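Side-chain contact in putative glycosyltransferase (GalT1) (Streptococcus parasanguinis, PDB 4PHR), which is a putative glycosyltransferase domain of the GT-D fold that binds UDP and probably transfers a sugar from a nucleotide donor: residues T66-D69 and L73-L76. Residues are numbered along the deposited sequence; the frame is centred on the assembly and turned at random.
Sequences TKSD and LVCL
The flat group at the centre is the peptide unit joining Leu-73 to Val-74. Ser-68 OG meets its N-H edge. The Leu-73 CD1 methyl lies off one face of this unit, and the Val-74 CG2 methyl lies off the other. Val-74 N donates to Ser-68 OG over 2.9 Å. The bond is almost straight, with 172° at the hydrogen. Ser-68 holds OG beside its own backbone N and anti to its carbonyl carbon (chi1 -71°), which carries the oxygen across to the strand. Carbon also packs about this oxygen: Val-74 CB is 3.6 Å from Ser-68 OG, and Leu-73 CD1 is 3.8 Å from it. The CB of Leu-73 points away from the loop, but CD1 comes back far enough to touch the hydroxyl. The Leu-73 side chain also packs on Tyr-23 and Ile-24 of helix 17-27.

The second flat group is the carbonyl of Thr-66. Val-74 CG2 touches Thr-66 O at 3.5 Å, beyond the oxygen and tilted out of the carbonyl plane. This is van der Waals packing. Thr-66 OG1 is bonded to Ile-63 O, at the end of helix 54-64.

The contact lies in the helix-to-strand connection of an alpha/beta unit in the GT-D domain. The loop after helix 54-64 turns back beside the start of strand 72-76, the middle strand of a parallel three-stranded sheet. Backbone bonds tie Leu-73 to Ser-30 and Val-32, and Val-74 to Gly-115.

Asp-69 shapes the turn between the two segments. Its OD1 accepts from the backbone N of Lys-71, as in an Asx turn, and also from that of Leu-72. The Val-74 side chain is about 13 Å from the bound UDP.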
ATOM      1  N   THR A  66       3.348 -10.178  13.435  1.00 26.60           N
ATOM      2  CA  THR A  66       4.118  -9.147  14.131  1.00 27.78           C
ATOM      3  C   THR A  66       3.198  -8.164  14.825  1.00 29.00           C
ATOM      4  O   THR A  66       2.264  -7.655  14.212  1.00 26.21           O
ATOM      5  CB  THR A  66       4.980  -8.323  13.154  1.00 32.58           C
ATOM      6  OG1 THR A  66       5.611  -9.191  12.210  1.00 34.62           O
ATOM      7  CG2 THR A  66       6.042  -7.530  13.912  1.00 39.68           C
ATOM      8  N   LYS A  67       3.474  -7.881  16.094  1.00 32.21           N
ATOM      9  CA  LYS A  67       2.690  -6.901  16.823  1.00 35.69           C
ATOM     10  C   LYS A  67       2.983  -5.498  16.295  1.00 29.93           C
ATOM     11  O   LYS A  67       4.118  -5.182  15.939  1.00 39.22           O
ATOM     12  CB  LYS A  67       3.018  -6.978  18.316  1.00 44.88           C
ATOM     13  CG  LYS A  67       1.874  -6.575  19.228  1.00 48.65           C
ATOM     14  CD  LYS A  67       0.778  -7.629  19.238  1.00 51.54           C
ATOM     15  CE  LYS A  67       0.512  -8.120  20.652  1.00 52.59           C
ATOM     16  NZ  LYS A  67      -0.608  -9.102  20.710  1.00 56.09           N
ATOM     17  N   SER A  68       1.951  -4.665  16.226  1.00 32.20           N
ATOM     18  CA  SER A  68       2.151  -3.248  15.947  1.00 27.55           C
ATOM     19  C   SER A  68       2.742  -2.583  17.184  1.00 28.86           C
ATOM     20  O   SER A  68       2.246  -2.774  18.302  1.00 31.20           O
ATOM     21  CB  SER A  68       0.832  -2.562  15.578  1.00 21.53           C
ATOM     22  OG  SER A  68       0.375  -2.954  14.300  1.00 20.35           O
ATOM     23  N   ASP A  69       3.811  -1.820  16.987  1.00 32.03           N
ATOM     24  CA  ASP A  69       4.426  -1.054  18.070  1.00 34.84           C
ATOM     25  C   ASP A  69       4.946   0.264  17.510  1.00 33.51           C
ATOM     26  O   ASP A  69       4.519   0.691  16.441  1.00 36.49           O
ATOM     27  CB  ASP A  69       5.536  -1.854  18.756  1.00 37.54           C
ATOM     28  CG  ASP A  69       6.755  -2.060  17.872  1.00 42.81           C
ATOM     29  OD1 ASP A  69       6.676  -1.794  16.653  1.00 42.47           O
ATOM     30  OD2 ASP A  69       7.796  -2.497  18.404  1.00 47.89           O
ATOM     31  N   LEU A  73       3.594  -0.350  12.129  1.00 19.63           N
ATOM     32  CA  LEU A  73       2.147  -0.470  12.158  1.00 19.48           C
ATOM     33  C   LEU A  73       1.744  -1.500  11.110  1.00 14.86           C
ATOM     34  O   LEU A  73       2.065  -1.352   9.922  1.00 16.31           O
ATOM     35  CB  LEU A  73       1.501   0.879  11.842  1.00 18.82           C
ATOM     36  CG  LEU A  73      -0.026   0.972  11.904  1.00 19.54           C
ATOM     37  CD1 LEU A  73      -0.538   0.629  13.297  1.00 20.60           C
ATOM     38  CD2 LEU A  73      -0.492   2.361  11.480  1.00 18.35           C
ATOM     39  N   VAL A  74       1.058  -2.550  11.555  1.00 15.37           N
ATOM     40  CA  VAL A  74       0.537  -3.579  10.662  1.00 14.48           C
ATOM     41  C   VAL A  74      -0.923  -3.252  10.371  1.00 13.54           C
ATOM     42  O   VAL A  74      -1.699  -3.037  11.301  1.00 14.24           O
ATOM     43  CB  VAL A  74       0.659  -4.981  11.296  1.00 15.94           C
ATOM     44  CG1 VAL A  74       0.047  -6.040  10.380  1.00 16.94           C
ATOM     45  CG2 VAL A  74       2.124  -5.309  11.601  1.00 17.64           C
ATOM     46  N   CYS A  75      -1.291  -3.215   9.088  1.00 12.35           N
ATOM     47  CA  CYS A  75      -2.601  -2.697   8.683  1.00 13.02           C
ATOM     48  C   CYS A  75      -3.479  -3.754   8.029  1.00 12.01           C
ATOM     49  O   CYS A  75      -2.977  -4.647   7.348  1.00 11.24           O
ATOM     50  CB  CYS A  75      -2.434  -1.531   7.701  1.00 11.69           C
ATOM     51  SG  CYS A  75      -1.446  -0.172   8.330  1.00 13.26           S
ATOM     52  N   LEU A  76      -4.794  -3.618   8.226  1.00 12.13           N
ATOM     53  CA  LEU A  76      -5.799  -4.457   7.575  1.00 10.76           C
ATOM     54  C   LEU A  76      -6.825  -3.578   6.872  1.00 10.89           C
ATOM     55  O   LEU A  76      -6.937  -2.389   7.167  1.00 10.87           O
ATOM     56  CB  LEU A  76      -6.543  -5.278   8.624  1.00 13.25           C
ATOM     57  CG  LEU A  76      -6.001  -6.662   8.970  1.00 27.17           C
ATOM     58  CD1 LEU A  76      -4.505  -6.749   8.914  1.00 35.29           C
ATOM     59  CD2 LEU A  76      -6.552  -7.111  10.332  1.00 20.52           C
TER